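Local coordinates for protein MupZ (Pseudomonas fluorescens, PDB 6FXD) that probably acts as an epoxide hydrolase in mupirocin biosynthesis, in a cascade with a Rieske oxygenase that creates oxygen heterocycles, at residues M25-F30 against Q68-E73; Y29-E34 against S100-E105. All blocks are in the same frame, centred on the assembly; numbering follows the deposited sequence.

Strand 24-31, near the N terminus, takes part in both contacts. Interaction 1 closes the first loop: after helix 37-51 and the outermost strand 57-65, the chain turns back and sets 68-73 antiparallel against 25-30. Interaction 2 closes a longer one, in which the chain goes on through helix 78-94 before 100-105 reaches 29-34. Both loops start from the same strand and share Tyr29 and Phe30, so the shorter largely lies within the span of the longer. Together they place 24-31 between 68-75 and 100-108 in the middle of the sheet, and a probable hydrogen bond from Met27 to Glu105 extends the second pairing. Both contacts also reach the second subunit.

Interaction 1 (M25-F30 against Q68-E73)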
loop_
_atom_site.group_PDB
_atom_site.type_symbol
_atom_site.label_atom_id
_atom_site.label_comp_id
_atom_site.label_asym_id
_atom_site.label_seq_id
_atom_site.Cartn_x
_atom_site.Cartn_y
_atom_site.Cartn_z
ATOM N N MET A 25 -0.690 13.619 10.470
ATOM C CA MET A 25 -1.645 14.364 11.282
ATOM C C MET A 25 -1.189 14.337 12.733
ATOM O O MET A 25 -0.855 13.272 13.263
ATOM C CB MET A 25 -3.048 13.763 11.178
ATOM C CG MET A 25 -4.118 14.570 11.950
ATOM S SD MET A 25 -5.794 13.854 11.863
ATOM C CE MET A 25 -5.575 12.267 12.713
ATOM N N ALA A 26 -1.150 15.508 13.367
ATOM C CA ALA A 26 -0.840 15.629 14.782
ATOM C C ALA A 26 -2.095 16.082 15.513
ATOM O O ALA A 26 -2.855 16.911 14.999
ATOM C CB ALA A 26 0.264 16.657 15.011
ATOM N N MET A 27 -2.333 15.533 16.703
ATOM C CA MET A 27 -3.503 15.895 17.501
ATOM C C MET A 27 -3.115 16.058 18.963
ATOM O O MET A 27 -3.084 15.070 19.714
ATOM C CB MET A 27 -4.614 14.851 17.388
ATOM C CG MET A 27 -5.140 14.653 15.970
ATOM S SD MET A 27 -6.668 13.733 15.884
ATOM C CE MET A 27 -6.132 12.155 16.590
ATOM N N PRO A 28 -2.819 17.272 19.409
ATOM C CA PRO A 28 -2.747 17.524 20.851
ATOM C C PRO A 28 -4.136 17.669 21.450
ATOM O O PRO A 28 -5.034 18.251 20.833
ATOM C CB PRO A 28 -2.026 18.868 20.917
ATOM C CG PRO A 28 -2.453 19.544 19.643
ATOM C CD PRO A 28 -2.514 18.468 18.605
ATOM N N TYR A 29 -4.307 17.110 22.652
ATOM C CA TYR A 29 -5.515 17.246 23.460
ATOM C C TYR A 29 -5.148 18.078 24.681
ATOM O O TYR A 29 -4.161 17.773 25.365
ATOM C CB TYR A 29 -6.070 15.874 23.896
ATOM C CG TYR A 29 -6.670 15.098 22.753
ATOM C CD1 TYR A 29 -5.852 14.461 21.838
ATOM C CD2 TYR A 29 -8.056 15.010 22.577
ATOM C CE1 TYR A 29 -6.394 13.706 20.785
ATOM C CE2 TYR A 29 -8.603 14.282 21.517
ATOM C CZ TYR A 29 -7.763 13.631 20.632
ATOM O OH TYR A 29 -8.285 12.920 19.575
ATOM N N PHE A 30 -5.935 19.112 24.953
ATOM C CA PHE A 30 -5.631 20.090 25.990
ATOM C C PHE A 30 -6.611 19.969 27.147
ATOM O O PHE A 30 -7.819 19.821 26.937
ATOM C CB PHE A 30 -5.710 21.524 25.461
ATOM C CG PHE A 30 -4.851 21.782 24.262
ATOM C CD1 PHE A 30 -5.311 21.536 22.978
ATOM C CD2 PHE A 30 -3.582 22.340 24.408
ATOM C CE1 PHE A 30 -4.525 21.794 21.870
ATOM C CE2 PHE A 30 -2.795 22.610 23.293
ATOM C CZ PHE A 30 -3.264 22.327 22.031
ATOM N N GLN A 68 -12.239 20.471 27.366
ATOM C CA GLN A 68 -11.253 19.638 26.684
ATOM C C GLN A 68 -11.038 20.212 25.288
ATOM O O GLN A 68 -11.938 20.164 24.450
ATOM C CB GLN A 68 -11.764 18.208 26.579
ATOM C CG GLN A 68 -12.089 17.547 27.899
ATOM C CD GLN A 68 -12.705 16.177 27.684
ATOM O OE1 GLN A 68 -12.097 15.307 27.058
ATOM N NE2 GLN A 68 -13.918 15.987 28.175
ATOM N N GLY A 69 -9.857 20.757 25.032
ATOM C CA GLY A 69 -9.544 21.294 23.732
ATOM C C GLY A 69 -8.822 20.287 22.857
ATOM O O GLY A 69 -8.304 19.279 23.334
ATOM N N HIS A 70 -8.791 20.582 21.562
ATOM C CA HIS A 70 -8.154 19.680 20.608
ATOM C C HIS A 70 -7.730 20.487 19.391
ATOM O O HIS A 70 -8.429 21.430 19.004
ATOM C CB HIS A 70 -9.161 18.596 20.201
ATOM C CG HIS A 70 -8.709 17.710 19.087
ATOM N ND1 HIS A 70 -8.946 17.998 17.760
ATOM C CD2 HIS A 70 -8.079 16.510 19.101
ATOM C CE1 HIS A 70 -8.482 17.013 17.007
ATOM N NE2 HIS A 70 -7.935 16.109 17.797
ATOM N N CYS A 71 -6.600 20.125 18.788
ATOM C CA CYS A 71 -6.214 20.671 17.494
ATOM C C CYS A 71 -6.016 19.527 16.510
ATOM O O CYS A 71 -5.367 18.532 16.844
ATOM C CB CYS A 71 -4.932 21.496 17.607
ATOM S SG CYS A 71 -4.677 22.559 16.142
ATOM N N ARG A 72 -6.584 19.659 15.312
ATOM C CA ARG A 72 -6.351 18.708 14.222
ATOM C C ARG A 72 -5.384 19.392 13.261
ATOM O O ARG A 72 -5.723 20.418 12.667
ATOM C CB ARG A 72 -7.669 18.373 13.523
ATOM C CG ARG A 72 -7.557 17.198 12.534
ATOM C CD ARG A 72 -8.675 17.143 11.495
ATOM N NE ARG A 72 -9.976 17.311 12.134
ATOM C CZ ARG A 72 -11.137 17.394 11.488
ATOM N NH1 ARG A 72 -11.181 17.318 10.164
ATOM N NH2 ARG A 72 -12.259 17.566 12.171
ATOM N N GLU A 73 -4.167 18.863 13.148
ATOM C CA GLU A 73 -3.107 19.456 12.347
ATOM C C GLU A 73 -2.736 18.464 11.260
ATOM O O GLU A 73 -2.274 17.364 11.564
ATOM C CB GLU A 73 -1.892 19.732 13.227
ATOM C CG GLU A 73 -2.232 20.301 14.605
ATOM C CD GLU A 73 -1.016 20.614 15.460
ATOM O OE1 GLU A 73 0.124 20.444 14.970
ATOM O OE2 GLU A 73 -1.209 21.015 16.630
#
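His70 lies across from Tyr29 in a non-hydrogen-bonded antiparallel pair. Its CB and CG both lie near Pro28 O, and with CG anti to the backbone N (chi1 172°) the ring swings toward strand 25-30. From there CD2, at the imidazole edge, meets the tyrosine face near the rim, 3.3 Å from Tyr29 CZ, in a T-shaped pair with planes at 65°. At the tip, NE2 points its N-H at the thioether of Met27, a weak hydrogen bond of 3.3 Å to SD, which lies in the imidazole plane; CE1 is 3.9 Å from the same Met27 SD. The second subunit meets this same face of the sheet: its His107 packs edge-to-face with His70, and its Glu105 binds Tyr29 OH. On the face toward the helices, the Phe30 ring sets its edge beside the backbone of Gly69, with CD1 3.7 Å from Gly69 C, while Glu73 OE2 rests 3.5 Å from Pro28 CD and OE1 is hydrogen-bonded to Tyr75 OH. Backbone bonds such as Ala26 N to Glu73 O (2.8 Å) fix the register. Such central antiparallel pairing, helices on one face and a partner subunit on the other, is consistent with a ferredoxin-like dimeric alpha+beta barrel.

Interaction 2 (Y29-E34 against S100-E105); sequences YFEIPE and SIVRYE
Tyr29 and Arg103 run side by side where a classic beta bulge interrupts the antiparallel pairing. Opposite Tyr29 stand two residues, Val102 and Arg103: Val102 N bonds to Tyr29 O at 2.9 Å and Tyr29 N to Arg103 O at 2.9 Å, while Arg103 N, buried between them, has no partner. The guanidinium lies flat on the phenol in a cation-pi stack, centres 3.5 Å apart and planes at 11°, with NH1 over CZ and NH2 over CE2. A first torsion anti to the backbone N (chi1 -159°) and a bend at chi3 lay the arginine along the ring, on the face opposite His70. Its edge stays available for charge pairing: NH1 makes a straight salt bridge of 2.7 Å to Glu105 OE2, in the guanidinium plane but above that of the carboxylate, and NH2 pairs with Glu105 of the second subunit. That same neighbouring glutamate is the hydrogen-bond partner of Tyr29 OH, so one carboxylate ties both layers of the stack into the dimer interface. A leucine at Tyr29 would probably leave the guanidinium without its flat platform and the neighbouring Glu105 without its phenol partner. On the other face of the sheet, Phe30 and Ile101 also point the same way, Phe30 CE2 to Ile101 CG1 at 3.7 Å. Back on the Tyr29 face, Glu31 crosses Val102 at about a right angle, Glu31 CB 3.8 Å from Val102 CG1. Beyond them a water donates to Glu31 O at 3.1 Å and is hydrogen-bonded to Ser100 OG at 3.0 Å.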
loop_
_atom_site.group_PDB
_atom_site.type_symbol
_atom_site.label_atom_id
_atom_site.label_comp_id
_atom_site.label_asym_id
_atom_site.label_seq_id
_atom_site.Cartn_x
_atom_site.Cartn_y
_atom_site.Cartn_z
ATOM N N TYR A 29 -4.307 17.110 22.652
ATOM C CA TYR A 29 -5.515 17.246 23.460
ATOM C C TYR A 29 -5.148 18.078 24.681
ATOM O O TYR A 29 -4.161 17.773 25.365
ATOM C CB TYR A 29 -6.070 15.874 23.896
ATOM C CG TYR A 29 -6.670 15.098 22.753
ATOM C CD1 TYR A 29 -5.852 14.461 21.838
ATOM C CD2 TYR A 29 -8.056 15.010 22.577
ATOM C CE1 TYR A 29 -6.394 13.706 20.785
ATOM C CE2 TYR A 29 -8.603 14.282 21.517
ATOM C CZ TYR A 29 -7.763 13.631 20.632
ATOM O OH TYR A 29 -8.285 12.920 19.575
ATOM N N PHE A 30 -5.935 19.112 24.953
ATOM C CA PHE A 30 -5.631 20.090 25.990
ATOM C C PHE A 30 -6.611 19.969 27.147
ATOM O O PHE A 30 -7.819 19.821 26.937
ATOM C CB PHE A 30 -5.710 21.524 25.461
ATOM C CG PHE A 30 -4.851 21.782 24.262
ATOM C CD1 PHE A 30 -5.311 21.536 22.978
ATOM C CD2 PHE A 30 -3.582 22.340 24.408
ATOM C CE1 PHE A 30 -4.525 21.794 21.870
ATOM C CE2 PHE A 30 -2.795 22.610 23.293
ATOM C CZ PHE A 30 -3.264 22.327 22.031
ATOM N N GLU A 31 -6.088 20.050 28.364
ATOM C CA GLU A 31 -6.902 20.239 29.555
ATOM C C GLU A 31 -6.807 21.726 29.886
ATOM O O GLU A 31 -5.733 22.200 30.249
ATOM C CB GLU A 31 -6.371 19.383 30.706
ATOM C CG GLU A 31 -7.236 19.456 31.951
ATOM C CD GLU A 31 -6.764 18.549 33.064
ATOM O OE1 GLU A 31 -6.378 17.397 32.771
ATOM O OE2 GLU A 31 -6.786 18.994 34.235
ATOM N N ILE A 32 -7.917 22.444 29.766
ATOM C CA ILE A 32 -7.946 23.904 29.901
ATOM C C ILE A 32 -8.738 24.237 31.162
ATOM O O ILE A 32 -9.937 23.930 31.224
ATOM C CB ILE A 32 -8.594 24.557 28.671
ATOM C CG1 ILE A 32 -7.979 24.024 27.369
ATOM C CG2 ILE A 32 -8.432 26.080 28.741
ATOM C CD1 ILE A 32 -8.828 24.267 26.155
ATOM N N PRO A 33 -8.130 24.838 32.189
ATOM C CA PRO A 33 -8.925 25.324 33.327
ATOM C C PRO A 33 -10.038 26.246 32.849
ATOM O O PRO A 33 -9.849 27.046 31.931
ATOM C CB PRO A 33 -7.902 26.081 34.188
ATOM C CG PRO A 33 -6.579 25.499 33.808
ATOM C CD PRO A 33 -6.693 25.122 32.353
ATOM N N GLU A 34 -11.215 26.111 33.467
ATOM C CA GLU A 34 -12.351 26.932 33.050
ATOM C C GLU A 34 -12.004 28.419 33.054
ATOM O O GLU A 34 -12.415 29.161 32.155
ATOM C CB GLU A 34 -13.564 26.645 33.939
ATOM C CG GLU A 34 -14.827 27.367 33.487
ATOM C CD GLU A 34 -15.590 27.987 34.638
ATOM O OE1 GLU A 34 -15.047 28.919 35.272
ATOM O OE2 GLU A 34 -16.737 27.557 34.895
ATOM N N SER A 100 -2.675 22.476 29.729
ATOM C CA SER A 100 -1.673 21.425 29.644
ATOM C C SER A 100 -2.085 20.429 28.569
ATOM O O SER A 100 -3.276 20.220 28.317
ATOM C CB SER A 100 -1.455 20.726 30.991
ATOM O OG SER A 100 -2.670 20.224 31.504
ATOM N N ILE A 101 -1.098 19.857 27.898
ATOM C CA ILE A 101 -1.361 18.836 26.892
ATOM C C ILE A 101 -1.347 17.489 27.598
ATOM O O ILE A 101 -0.345 17.119 28.223
ATOM C CB ILE A 101 -0.332 18.885 25.755
ATOM C CG1 ILE A 101 -0.592 20.134 24.907
ATOM C CG2 ILE A 101 -0.479 17.657 24.867
ATOM C CD1 ILE A 101 0.423 20.403 23.814
ATOM N N VAL A 102 -2.477 16.784 27.536
ATOM C CA VAL A 102 -2.630 15.508 28.231
ATOM C C VAL A 102 -2.529 14.303 27.306
ATOM O O VAL A 102 -2.367 13.181 27.801
ATOM C CB VAL A 102 -3.936 15.458 29.047
ATOM C CG1 VAL A 102 -3.887 16.495 30.168
ATOM C CG2 VAL A 102 -5.153 15.690 28.146
ATOM N N ARG A 103 -2.637 14.494 25.999
ATOM C CA ARG A 103 -2.454 13.435 25.014
ATOM C C ARG A 103 -1.898 14.100 23.764
ATOM O O ARG A 103 -2.272 15.230 23.451
ATOM C CB ARG A 103 -3.778 12.718 24.673
ATOM C CG ARG A 103 -3.576 11.322 24.079
ATOM C CD ARG A 103 -4.758 10.767 23.254
ATOM N NE ARG A 103 -6.067 11.233 23.691
ATOM C CZ ARG A 103 -7.203 11.089 23.005
ATOM N NH1 ARG A 103 -7.219 10.478 21.825
ATOM N NH2 ARG A 103 -8.328 11.563 23.502
ATOM N N TYR A 104 -0.982 13.429 23.072
ATOM C CA TYR A 104 -0.436 13.958 21.823
ATOM C C TYR A 104 -0.251 12.784 20.866
ATOM O O TYR A 104 0.626 11.938 21.072
ATOM C CB TYR A 104 0.871 14.726 22.059
ATOM C CG TYR A 104 1.432 15.362 20.811
ATOM C CD1 TYR A 104 0.814 16.463 20.234
ATOM C CD2 TYR A 104 2.573 14.851 20.200
ATOM C CE1 TYR A 104 1.322 17.047 19.087
ATOM C CE2 TYR A 104 3.088 15.423 19.055
ATOM C CZ TYR A 104 2.461 16.526 18.505
ATOM O OH TYR A 104 2.963 17.101 17.365
ATOM N N GLU A 105 -1.071 12.736 19.826
ATOM C CA GLU A 105 -1.047 11.639 18.865
ATOM C C GLU A 105 -0.485 12.114 17.536
ATOM O O GLU A 105 -0.743 13.236 17.105
ATOM C CB GLU A 105 -2.450 11.098 18.591
ATOM C CG GLU A 105 -3.116 10.570 19.804
ATOM C CD GLU A 105 -4.441 9.877 19.517
ATOM O OE1 GLU A 105 -4.822 9.703 18.331
ATOM O OE2 GLU A 105 -5.118 9.530 20.498
HETATM O O HOH W 1 -4.149 22.443 32.954
#